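Local coordinates for protein cyclopropane mycolic acid synthase 1 (PDB 1KPH) that converts a double bond at the distal position of an alpha mycolic acid into a cyclopropane ring, taking the methylene group from S-adenosyl-L-methionine, at residues A[189-192]-A[193-197]; A[233-236]-A[237-241]; A[271-275]-A[276-280]. All coordinates share one frame; numbering follows the deposited sequence.

Contact 1 (A[189-192]-A[193-197]); sequences ARFL and KFIVT. With 10A (didecyl-dimethyl-ammonium), chain G.
F191 meets both F194 and I195 one turn further along the amphipathic helix 186-199, an i to i+3 and i+4 cluster on the side of the helix that packs against helix 256-275. I195 reaches it from over one ring face: its CG1 sits 4.3 Å from the centroid of the F191 ring, 24° off the ring normal, a CH-pi contact displaced toward the rim. The end of the same branch goes on to the far end of the ring, I195 CD1 lying 3.9 Å from F191 CZ. With CG1 beside the backbone N (chi1 -66°), this branch is set next to the F191 carbonyl as well as its ring. F194 runs alongside F191, the two side chains pointing the same way; F194 CD2 comes to 3.7 Å from F191 CE1, and the planes are inclined at 39°, an oblique pairing. Both phenylalanines carry CG anti to the backbone N, in keeping with the rings lying alongside each other.

Behind the side chains runs the alpha-helical backbone, where the N-H groups of K193, F194, I195 and V196 bond to the carbonyls four residues earlier; I195 N to F191 O, at 2.9 Å, belongs to the very pair whose side chains meet. The helix widens to a pi-type turn at 195-197.

Further out, F191 touches C269, probably an active-site residue, I195 and F194 touch Y265, and K264 makes a cation-pi contact with F194. L192 and V196, one turn apart, line the pocket that holds the two alkyl tails of didecyl-dimethyl-ammonium, probably the site of the acyl chain. V196 CG2 lies 3.5 Å from C2 of one tail, and L192 CD2 lies 3.4 Å from C22, the terminal carbon of the other.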
ATOM      1  N   ALA A 189     -17.576   4.049 -12.566  1.00 34.40           N
ATOM      2  CA  ALA A 189     -18.277   3.076 -11.733  1.00 32.59           C
ATOM      3  C   ALA A 189     -18.152   1.669 -12.307  1.00 30.77           C
ATOM      4  O   ALA A 189     -17.985   0.703 -11.568  1.00 31.00           O
ATOM      5  CB  ALA A 189     -19.745   3.461 -11.607  1.00 31.86           C
ATOM      6  N   ARG A 190     -18.238   1.561 -13.627  1.00 30.44           N
ATOM      7  CA  ARG A 190     -18.132   0.273 -14.302  1.00 31.04           C
ATOM      8  C   ARG A 190     -16.730  -0.315 -14.136  1.00 30.60           C
ATOM      9  O   ARG A 190     -16.565  -1.534 -14.054  1.00 29.09           O
ATOM     10  CB  ARG A 190     -18.477   0.445 -15.784  1.00 33.81           C
ATOM     11  CG  ARG A 190     -18.284  -0.786 -16.649  1.00 37.05           C
ATOM     12  CD  ARG A 190     -19.416  -0.918 -17.672  1.00 39.65           C
ATOM     13  NE  ARG A 190     -19.833   0.368 -18.232  1.00 41.19           N
ATOM     14  CZ  ARG A 190     -19.069   1.149 -18.990  1.00 42.86           C
ATOM     15  NH1 ARG A 190     -17.832   0.781 -19.296  1.00 44.84           N
ATOM     16  NH2 ARG A 190     -19.543   2.303 -19.441  1.00 42.82           N
ATOM     17  N   PHE A 191     -15.726   0.559 -14.073  1.00 28.53           N
ATOM     18  CA  PHE A 191     -14.342   0.125 -13.905  1.00 27.96           C
ATOM     19  C   PHE A 191     -14.090  -0.286 -12.455  1.00 26.66           C
ATOM     20  O   PHE A 191     -13.339  -1.225 -12.194  1.00 27.05           O
ATOM     21  CB  PHE A 191     -13.376   1.247 -14.295  1.00 27.45           C
ATOM     22  CG  PHE A 191     -11.934   0.812 -14.358  1.00 26.54           C
ATOM     23  CD1 PHE A 191     -11.511  -0.104 -15.318  1.00 26.96           C
ATOM     24  CD2 PHE A 191     -10.997   1.325 -13.461  1.00 26.56           C
ATOM     25  CE1 PHE A 191     -10.168  -0.506 -15.387  1.00 26.65           C
ATOM     26  CE2 PHE A 191      -9.653   0.930 -13.522  1.00 25.03           C
ATOM     27  CZ  PHE A 191      -9.241   0.015 -14.486  1.00 24.33           C
ATOM     28  N   LEU A 192     -14.715   0.425 -11.518  1.00 26.72           N
ATOM     29  CA  LEU A 192     -14.567   0.118 -10.096  1.00 26.95           C
ATOM     30  C   LEU A 192     -15.115  -1.275  -9.827  1.00 25.69           C
ATOM     31  O   LEU A 192     -14.568  -2.028  -9.020  1.00 25.02           O
ATOM     32  CB  LEU A 192     -15.342   1.115  -9.235  1.00 26.67           C
ATOM     33  CG  LEU A 192     -15.060   2.608  -9.390  1.00 30.62           C
ATOM     34  CD1 LEU A 192     -15.804   3.369  -8.297  1.00 29.16           C
ATOM     35  CD2 LEU A 192     -13.574   2.868  -9.298  1.00 27.66           C
ATOM     36  N   LYS A 193     -16.220  -1.598 -10.492  1.00 24.94           N
ATOM     37  CA  LYS A 193     -16.851  -2.903 -10.349  1.00 23.85           C
ATOM     38  C   LYS A 193     -15.859  -3.954 -10.834  1.00 23.27           C
ATOM     39  O   LYS A 193     -15.647  -4.980 -10.183  1.00 22.11           O
ATOM     40  CB  LYS A 193     -18.146  -2.946 -11.173  1.00 23.67           C
ATOM     41  CG  LYS A 193     -18.888  -4.278 -11.159  1.00 22.78           C
ATOM     42  CD  LYS A 193     -18.407  -5.205 -12.269  1.00 22.04           C
ATOM     43  CE  LYS A 193     -19.184  -6.515 -12.255  1.00 22.68           C
ATOM     44  NZ  LYS A 193     -18.863  -7.379 -13.426  1.00 22.02           N
ATOM     45  N   PHE A 194     -15.240  -3.680 -11.977  1.00 22.84           N
ATOM     46  CA  PHE A 194     -14.257  -4.584 -12.552  1.00 22.84           C
ATOM     47  C   PHE A 194     -13.092  -4.847 -11.591  1.00 22.88           C
ATOM     48  O   PHE A 194     -12.657  -5.990 -11.416  1.00 22.06           O
ATOM     49  CB  PHE A 194     -13.705  -3.998 -13.850  1.00 23.45           C
ATOM     50  CG  PHE A 194     -12.412  -4.618 -14.281  1.00 24.03           C
ATOM     51  CD1 PHE A 194     -12.364  -5.952 -14.680  1.00 23.31           C
ATOM     52  CD2 PHE A 194     -11.232  -3.879 -14.260  1.00 23.49           C
ATOM     53  CE1 PHE A 194     -11.162  -6.543 -15.053  1.00 24.82           C
ATOM     54  CE2 PHE A 194     -10.022  -4.462 -14.630  1.00 24.51           C
ATOM     55  CZ  PHE A 194      -9.988  -5.796 -15.027  1.00 25.04           C
ATOM     56  N   ILE A 195     -12.581  -3.781 -10.983  1.00 22.40           N
ATOM     57  CA  ILE A 195     -11.465  -3.898 -10.052  1.00 21.77           C
ATOM     58  C   ILE A 195     -11.810  -4.759  -8.841  1.00 22.38           C
ATOM     59  O   ILE A 195     -11.074  -5.684  -8.503  1.00 23.15           O
ATOM     60  CB  ILE A 195     -11.003  -2.505  -9.560  1.00 20.86           C
ATOM     61  CG1 ILE A 195     -10.424  -1.704 -10.729  1.00 15.68           C
ATOM     62  CG2 ILE A 195      -9.964  -2.661  -8.460  1.00 20.16           C
ATOM     63  CD1 ILE A 195      -9.223  -2.355 -11.386  1.00 17.86           C
ATOM     64  N   VAL A 196     -12.929  -4.450  -8.193  1.00 22.84           N
ATOM     65  CA  VAL A 196     -13.363  -5.190  -7.013  1.00 25.46           C
ATOM     66  C   VAL A 196     -13.710  -6.640  -7.311  1.00 25.83           C
ATOM     67  O   VAL A 196     -13.522  -7.516  -6.468  1.00 27.18           O
ATOM     68  CB  VAL A 196     -14.605  -4.545  -6.367  1.00 26.45           C
ATOM     69  CG1 VAL A 196     -15.087  -5.396  -5.189  1.00 29.03           C
ATOM     70  CG2 VAL A 196     -14.276  -3.142  -5.905  1.00 26.49           C
ATOM     71  N   THR A 197     -14.218  -6.893  -8.510  1.00 25.19           N
ATOM     72  CA  THR A 197     -14.614  -8.243  -8.879  1.00 26.31           C
ATOM     73  C   THR A 197     -13.493  -9.132  -9.413  1.00 26.18           C
ATOM     74  O   THR A 197     -13.408 -10.303  -9.051  1.00 27.49           O
ATOM     75  CB  THR A 197     -15.763  -8.211  -9.917  1.00 26.21           C
ATOM     76  OG1 THR A 197     -15.325  -7.527 -11.097  1.00 26.46           O
ATOM     77  CG2 THR A 197     -16.971  -7.483  -9.350  1.00 25.89           C
TER
HETATM   78  C1  10A G1901     -13.815   1.357  -5.538  1.00 36.09           C
HETATM   79  C2  10A G1901     -13.187   0.032  -5.093  1.00 34.27           C
HETATM   80  C3  10A G1901     -11.682   0.214  -4.866  1.00 33.88           C
HETATM   81  C4  10A G1901     -10.916  -1.045  -4.433  1.00 32.24           C
HETATM   82  C5  10A G1901      -9.442  -0.644  -4.271  1.00 30.66           C
HETATM   83  C6  10A G1901      -8.478  -1.783  -3.903  1.00 28.05           C
HETATM   84  C7  10A G1901      -7.090  -1.124  -3.854  1.00 29.24           C
HETATM   85  C8  10A G1901      -5.919  -2.091  -3.662  1.00 26.89           C
HETATM   86  C9  10A G1901      -4.613  -1.268  -3.709  1.00 26.68           C
HETATM   87  C10 10A G1901      -3.401  -2.199  -3.736  1.00 23.43           C
HETATM   88  N1  10A G1901      -1.976  -1.690  -4.009  1.00 21.58           N
HETATM   89  C11 10A G1901      -1.093  -2.921  -4.051  1.00 21.38           C
HETATM   90  C12 10A G1901      -1.469  -0.834  -2.875  1.00 19.95           C
HETATM   91  C13 10A G1901      -1.773  -0.858  -5.285  1.00 21.33           C
HETATM   92  C14 10A G1901      -2.161  -1.380  -6.704  1.00 21.43           C
HETATM   93  C15 10A G1901      -2.238  -0.323  -7.832  1.00 20.82           C
HETATM   94  C16 10A G1901      -3.272   0.822  -7.723  1.00 22.18           C
HETATM   95  C17 10A G1901      -4.735   0.340  -7.780  1.00 25.36           C
HETATM   96  C18 10A G1901      -5.748   1.490  -7.703  1.00 26.41           C
HETATM   97  C19 10A G1901      -7.181   0.945  -7.777  1.00 28.56           C
HETATM   98  C20 10A G1901      -8.175   2.118  -7.750  1.00 31.07           C
HETATM   99  C21 10A G1901      -9.621   1.631  -7.863  1.00 32.57           C
HETATM  100  C22 10A G1901     -10.546   2.848  -7.856  1.00 34.49           C

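Contact 2 (A[233-236]-A[237-241]); sequences AKTL and DLWSA
T235 and W239 are joined first through the backbone, W239 N donating to T235 O at 2.9 Å, as one of four consecutive alpha-helical bonds that start with D237 N to A233 O. Their side chains then run side by side in the same direction. The T235 methyl, CG2, lies over one face of the indole, 3.7 Å from the centroid of the six-membered ring and 20° off its normal, with its nearest ring atom W239 CZ2 at 3.5 Å. Placing CG2 anti to the backbone N leaves OG1 beside that N (chi1 -60°), and the hydroxyl makes its hydrogen bonds with H231 O and A36 N while the methyl is given to the ring. L236 comes across at a slant to the benzo side of the indole, its CD2 3.6 Å from W239 CE3.

The three side chains come from neighbouring turns of helix 229-245, beside the bound didecyl-dimethyl-ammonium and near the S-adenosyl-L-homocysteine, about 7 Å from the W239 side chain. W239 touches the didecyl-dimethyl-ammonium and meets Y33 edge-to-face, which probably takes part in binding S-adenosyl-L-methionine. L236 turns to helix 256-275, where it packs on C269, A270 and F273.

D237 folds its carboxylate back near the preceding turn, with CG beside its own backbone N (chi1 -73°). Both of its oxygens come near A233 O, an acceptor like them; the positive R274, in a salt bridge with OD2, probably eases the closeness of these acceptors. On another side of the helix L238 CG rests 3.2 Å from K234 O, the carbonyl that also receives the L238 N-H.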
ATOM      1  N   ALA A 233       0.053   7.950 -11.791  1.00 18.22           N
ATOM      2  CA  ALA A 233      -0.201   7.685 -13.201  1.00 19.67           C
ATOM      3  C   ALA A 233       1.100   7.219 -13.850  1.00 19.14           C
ATOM      4  O   ALA A 233       1.101   6.296 -14.667  1.00 20.08           O
ATOM      5  CB  ALA A 233      -0.719   8.941 -13.895  1.00 21.03           C
ATOM      6  N   LYS A 234       2.207   7.853 -13.475  1.00 18.23           N
ATOM      7  CA  LYS A 234       3.513   7.485 -14.016  1.00 18.44           C
ATOM      8  C   LYS A 234       3.937   6.111 -13.495  1.00 18.51           C
ATOM      9  O   LYS A 234       4.410   5.269 -14.258  1.00 17.92           O
ATOM     10  CB  LYS A 234       4.560   8.534 -13.635  1.00 21.96           C
ATOM     11  CG  LYS A 234       5.920   8.311 -14.286  1.00 23.91           C
ATOM     12  CD  LYS A 234       6.878   9.426 -13.905  1.00 28.25           C
ATOM     13  CE  LYS A 234       8.209   9.307 -14.619  1.00 28.98           C
ATOM     14  NZ  LYS A 234       9.061  10.492 -14.301  1.00 32.29           N
ATOM     15  N   THR A 235       3.763   5.882 -12.195  1.00 15.75           N
ATOM     16  CA  THR A 235       4.113   4.596 -11.608  1.00 16.47           C
ATOM     17  C   THR A 235       3.370   3.498 -12.378  1.00 18.05           C
ATOM     18  O   THR A 235       3.969   2.515 -12.820  1.00 17.29           O
ATOM     19  CB  THR A 235       3.699   4.522 -10.114  1.00 18.09           C
ATOM     20  OG1 THR A 235       4.367   5.554  -9.375  1.00 17.02           O
ATOM     21  CG2 THR A 235       4.061   3.169  -9.523  1.00 15.37           C
ATOM     22  N   LEU A 236       2.062   3.681 -12.538  1.00 17.37           N
ATOM     23  CA  LEU A 236       1.227   2.720 -13.245  1.00 16.88           C
ATOM     24  C   LEU A 236       1.624   2.580 -14.714  1.00 17.53           C
ATOM     25  O   LEU A 236       1.590   1.478 -15.264  1.00 18.25           O
ATOM     26  CB  LEU A 236      -0.246   3.125 -13.119  1.00 16.37           C
ATOM     27  CG  LEU A 236      -0.849   2.883 -11.729  1.00 15.33           C
ATOM     28  CD1 LEU A 236      -2.105   3.726 -11.534  1.00 16.01           C
ATOM     29  CD2 LEU A 236      -1.163   1.406 -11.578  1.00 18.04           C
ATOM     30  N   ASP A 237       1.999   3.687 -15.351  1.00 19.95           N
ATOM     31  CA  ASP A 237       2.421   3.635 -16.748  1.00 20.71           C
ATOM     32  C   ASP A 237       3.683   2.780 -16.852  1.00 20.25           C
ATOM     33  O   ASP A 237       3.814   1.971 -17.770  1.00 20.08           O
ATOM     34  CB  ASP A 237       2.712   5.036 -17.307  1.00 20.36           C
ATOM     35  CG  ASP A 237       1.448   5.849 -17.562  1.00 21.50           C
ATOM     36  OD1 ASP A 237       0.369   5.250 -17.748  1.00 18.66           O
ATOM     37  OD2 ASP A 237       1.544   7.096 -17.596  1.00 22.52           O
ATOM     38  N   LEU A 238       4.602   2.952 -15.902  1.00 18.41           N
ATOM     39  CA  LEU A 238       5.847   2.187 -15.905  1.00 17.88           C
ATOM     40  C   LEU A 238       5.596   0.715 -15.611  1.00 17.91           C
ATOM     41  O   LEU A 238       6.286  -0.153 -16.149  1.00 18.76           O
ATOM     42  CB  LEU A 238       6.843   2.756 -14.884  1.00 16.97           C
ATOM     43  CG  LEU A 238       7.340   4.185 -15.120  1.00 19.85           C
ATOM     44  CD1 LEU A 238       8.417   4.525 -14.105  1.00 19.74           C
ATOM     45  CD2 LEU A 238       7.901   4.322 -16.524  1.00 20.28           C
ATOM     46  N   TRP A 239       4.620   0.423 -14.753  1.00 18.38           N
ATOM     47  CA  TRP A 239       4.313  -0.971 -14.438  1.00 17.42           C
ATOM     48  C   TRP A 239       3.740  -1.671 -15.665  1.00 18.01           C
ATOM     49  O   TRP A 239       4.134  -2.792 -15.987  1.00 20.10           O
ATOM     50  CB  TRP A 239       3.303  -1.081 -13.285  1.00 16.69           C
ATOM     51  CG  TRP A 239       3.871  -0.826 -11.918  1.00 17.27           C
ATOM     52  CD1 TRP A 239       5.196  -0.826 -11.560  1.00 15.78           C
ATOM     53  CD2 TRP A 239       3.133  -0.552 -10.720  1.00 16.12           C
ATOM     54  NE1 TRP A 239       5.320  -0.566 -10.218  1.00 15.67           N
ATOM     55  CE2 TRP A 239       4.073  -0.395  -9.677  1.00 17.33           C
ATOM     56  CE3 TRP A 239       1.768  -0.425 -10.426  1.00 17.69           C
ATOM     57  CZ2 TRP A 239       3.692  -0.113  -8.357  1.00 14.98           C
ATOM     58  CZ3 TRP A 239       1.387  -0.145  -9.114  1.00 17.61           C
ATOM     59  CH2 TRP A 239       2.351   0.008  -8.096  1.00 16.81           C
ATOM     60  N   SER A 240       2.815  -1.004 -16.351  1.00 18.63           N
ATOM     61  CA  SER A 240       2.183  -1.580 -17.533  1.00 20.24           C
ATOM     62  C   SER A 240       3.151  -1.741 -18.707  1.00 20.34           C
ATOM     63  O   SER A 240       3.051  -2.702 -19.477  1.00 21.03           O
ATOM     64  CB  SER A 240       0.981  -0.730 -17.965  1.00 19.16           C
ATOM     65  OG  SER A 240       1.375   0.585 -18.307  1.00 22.43           O
ATOM     66  N   ALA A 241       4.083  -0.806 -18.848  1.00 19.35           N
ATOM     67  CA  ALA A 241       5.050  -0.885 -19.935  1.00 20.47           C
ATOM     68  C   ALA A 241       5.881  -2.156 -19.791  1.00 21.45           C
ATOM     69  O   ALA A 241       6.140  -2.852 -20.772  1.00 23.31           O
ATOM     70  CB  ALA A 241       5.954   0.344 -19.927  1.00 19.38           C
TER

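Contact 3 (A[271-275]-A[276-280]); sequences EMFRI and GYIDV
Backbone bonds come first: Y277 N donates to M272 O at 3.1 Å, and G276 N is shared between weak bonds to M272 O and F273 O. The Y277 bond and the one from G276 to F273 form the Schellman motif that ends helix 256-275. G276 is its C-prime residue, with a positive phi of 94°, a conformation to which glycine is suited.

CH-pi contacts follow. I278 CD1 sits over one face of the F273 ring, 3.5 Å from its centroid, the side chains crossing at about a right angle. CG1 of I278 lies between its backbone N and carbonyl carbon (chi1 51°), which carries CD1 toward M272 and F273. I275 CG2 covers a face of the Y277 ring, 4.0 Å from the centroid.

Apolar packing adds M272 at two points: its CB is pressed tightly by I278 CD1, at 3.4 Å, and its CE approaches the Y277 ring obliquely, 3.4 Å from CD1 of Y277.

Of the charged groups, R274 grips E271 side-on, NE to OE2 at 2.8 Å and NH2 to OE1, both met from above the carboxylate plane.

The axes of segments 271-275 and 278-280 stand at 89°. F273 stacks on Y232 of helix 229-245, Y277 meets F188 of helix 186-199 edge-to-face, and D279 pairs through its backbone with T170 of strand 163-171.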
ATOM      1  N   GLU A 271      -5.193   5.993 -16.034  1.00 26.74           N
ATOM      2  CA  GLU A 271      -6.022   7.065 -16.573  1.00 28.88           C
ATOM      3  C   GLU A 271      -6.883   7.669 -15.472  1.00 29.86           C
ATOM      4  O   GLU A 271      -7.107   8.880 -15.439  1.00 28.80           O
ATOM      5  CB  GLU A 271      -6.914   6.541 -17.697  1.00 31.41           C
ATOM      6  CG  GLU A 271      -6.143   6.029 -18.899  1.00 35.83           C
ATOM      7  CD  GLU A 271      -5.262   7.096 -19.535  1.00 37.37           C
ATOM      8  OE1 GLU A 271      -4.436   6.740 -20.404  1.00 40.30           O
ATOM      9  OE2 GLU A 271      -5.398   8.286 -19.175  1.00 37.90           O
ATOM     10  N   MET A 272      -7.361   6.819 -14.567  1.00 29.48           N
ATOM     11  CA  MET A 272      -8.189   7.279 -13.464  1.00 30.38           C
ATOM     12  C   MET A 272      -7.438   8.314 -12.630  1.00 29.49           C
ATOM     13  O   MET A 272      -8.027   9.295 -12.172  1.00 29.40           O
ATOM     14  CB  MET A 272      -8.609   6.097 -12.589  1.00 33.58           C
ATOM     15  CG  MET A 272     -10.110   5.845 -12.567  1.00 37.43           C
ATOM     16  SD  MET A 272     -10.838   5.711 -14.221  1.00 45.45           S
ATOM     17  CE  MET A 272     -11.434   7.385 -14.479  1.00 42.50           C
ATOM     18  N   PHE A 273      -6.140   8.098 -12.431  1.00 27.61           N
ATOM     19  CA  PHE A 273      -5.343   9.047 -11.664  1.00 27.02           C
ATOM     20  C   PHE A 273      -5.037  10.272 -12.511  1.00 28.29           C
ATOM     21  O   PHE A 273      -5.013  11.393 -12.004  1.00 28.27           O
ATOM     22  CB  PHE A 273      -4.034   8.413 -11.180  1.00 23.70           C
ATOM     23  CG  PHE A 273      -4.183   7.603  -9.916  1.00 21.28           C
ATOM     24  CD1 PHE A 273      -4.165   6.216  -9.953  1.00 18.14           C
ATOM     25  CD2 PHE A 273      -4.363   8.238  -8.689  1.00 20.62           C
ATOM     26  CE1 PHE A 273      -4.325   5.466  -8.787  1.00 20.03           C
ATOM     27  CE2 PHE A 273      -4.524   7.501  -7.515  1.00 18.49           C
ATOM     28  CZ  PHE A 273      -4.505   6.113  -7.565  1.00 19.58           C
ATOM     29  N   ARG A 274      -4.817  10.054 -13.805  1.00 29.21           N
ATOM     30  CA  ARG A 274      -4.515  11.146 -14.723  1.00 31.17           C
ATOM     31  C   ARG A 274      -5.659  12.162 -14.770  1.00 32.19           C
ATOM     32  O   ARG A 274      -5.423  13.367 -14.716  1.00 34.92           O
ATOM     33  CB  ARG A 274      -4.246  10.601 -16.134  1.00 29.53           C
ATOM     34  CG  ARG A 274      -2.925  11.069 -16.749  1.00 29.26           C
ATOM     35  CD  ARG A 274      -2.835  10.727 -18.238  1.00 28.28           C
ATOM     36  NE  ARG A 274      -2.853   9.287 -18.490  1.00 27.68           N
ATOM     37  CZ  ARG A 274      -1.836   8.465 -18.241  1.00 26.56           C
ATOM     38  NH1 ARG A 274      -0.704   8.937 -17.735  1.00 27.66           N
ATOM     39  NH2 ARG A 274      -1.956   7.167 -18.485  1.00 26.16           N
ATOM     40  N   ILE A 275      -6.896  11.675 -14.852  1.00 33.26           N
ATOM     41  CA  ILE A 275      -8.063  12.554 -14.916  1.00 34.14           C
ATOM     42  C   ILE A 275      -8.516  13.075 -13.548  1.00 33.68           C
ATOM     43  O   ILE A 275      -9.293  14.027 -13.467  1.00 32.38           O
ATOM     44  CB  ILE A 275      -9.251  11.852 -15.618  1.00 35.33           C
ATOM     45  CG1 ILE A 275     -10.403  12.841 -15.802  1.00 37.76           C
ATOM     46  CG2 ILE A 275      -9.704  10.649 -14.811  1.00 37.51           C
ATOM     47  CD1 ILE A 275     -11.537  12.312 -16.651  1.00 38.16           C
ATOM     48  N   GLY A 276      -8.043  12.445 -12.477  1.00 33.43           N
ATOM     49  CA  GLY A 276      -8.395  12.905 -11.146  1.00 32.12           C
ATOM     50  C   GLY A 276      -9.570  12.282 -10.411  1.00 31.83           C
ATOM     51  O   GLY A 276     -10.004  12.831  -9.397  1.00 31.97           O
ATOM     52  N   TYR A 277     -10.092  11.156 -10.886  1.00 31.62           N
ATOM     53  CA  TYR A 277     -11.216  10.528 -10.194  1.00 31.93           C
ATOM     54  C   TYR A 277     -10.754   9.873  -8.901  1.00 29.07           C
ATOM     55  O   TYR A 277     -11.547   9.657  -7.989  1.00 27.99           O
ATOM     56  CB  TYR A 277     -11.914   9.491 -11.080  1.00 35.61           C
ATOM     57  CG  TYR A 277     -12.694  10.099 -12.224  1.00 41.00           C
ATOM     58  CD1 TYR A 277     -13.682   9.372 -12.891  1.00 41.92           C
ATOM     59  CD2 TYR A 277     -12.432  11.399 -12.653  1.00 43.45           C
ATOM     60  CE1 TYR A 277     -14.389   9.930 -13.958  1.00 44.23           C
ATOM     61  CE2 TYR A 277     -13.127  11.963 -13.713  1.00 45.44           C
ATOM     62  CZ  TYR A 277     -14.102  11.227 -14.362  1.00 45.48           C
ATOM     63  OH  TYR A 277     -14.776  11.802 -15.415  1.00 47.64           O
ATOM     64  N   ILE A 278      -9.467   9.552  -8.831  1.00 26.93           N
ATOM     65  CA  ILE A 278      -8.906   8.947  -7.630  1.00 25.10           C
ATOM     66  C   ILE A 278      -7.626   9.671  -7.249  1.00 23.09           C
ATOM     67  O   ILE A 278      -6.966  10.278  -8.091  1.00 22.07           O
ATOM     68  CB  ILE A 278      -8.629   7.440  -7.821  1.00 26.13           C
ATOM     69  CG1 ILE A 278      -7.808   7.208  -9.088  1.00 26.01           C
ATOM     70  CG2 ILE A 278      -9.951   6.679  -7.877  1.00 27.33           C
ATOM     71  CD1 ILE A 278      -7.587   5.741  -9.398  1.00 27.07           C
ATOM     72  N   ASP A 279      -7.287   9.603  -5.967  1.00 21.86           N
ATOM     73  CA  ASP A 279      -6.114  10.279  -5.429  1.00 20.98           C
ATOM     74  C   ASP A 279      -5.384   9.292  -4.517  1.00 18.66           C
ATOM     75  O   ASP A 279      -5.853   8.173  -4.298  1.00 19.43           O
ATOM     76  CB  ASP A 279      -6.591  11.504  -4.627  1.00 21.48           C
ATOM     77  CG  ASP A 279      -5.482  12.508  -4.331  1.00 22.41           C
ATOM     78  OD1 ASP A 279      -4.302  12.242  -4.631  1.00 23.48           O
ATOM     79  OD2 ASP A 279      -5.808  13.584  -3.781  1.00 22.91           O
ATOM     80  N   VAL A 280      -4.227   9.698  -4.012  1.00 17.40           N
ATOM     81  CA  VAL A 280      -3.455   8.865  -3.094  1.00 18.63           C
ATOM     82  C   VAL A 280      -2.805   9.845  -2.127  1.00 18.65           C
ATOM     83  O   VAL A 280      -2.173  10.821  -2.541  1.00 17.84           O
ATOM     84  CB  VAL A 280      -2.387   8.004  -3.835  1.00 16.83           C
ATOM     85  CG1 VAL A 280      -1.423   8.886  -4.606  1.00 16.51           C
ATOM     86  CG2 VAL A 280      -1.638   7.137  -2.830  1.00 16.91           C
TER

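Going from the N terminus, the three contacts follow in series, none nested in or crossing another. Contacts 1 and 2 each lie within a single helix, 186-199 and then 229-245, and close no loop; contact 3 closes the tight turn from helix 256-275 into strand 278-286. Helix 256-275 joins them: C269 touches side chains of contacts 1 and 2, whose nearest atoms remain about 8 Å apart. Contacts 2 and 3 touch directly, through the D237–R274 bridge and through A233 CB, 3.8 Å from R274 NH1. All three contribute residues to the didecyl-dimethyl-ammonium pocket, and contact 3 leads from helix 256-275 into the mixed sheet.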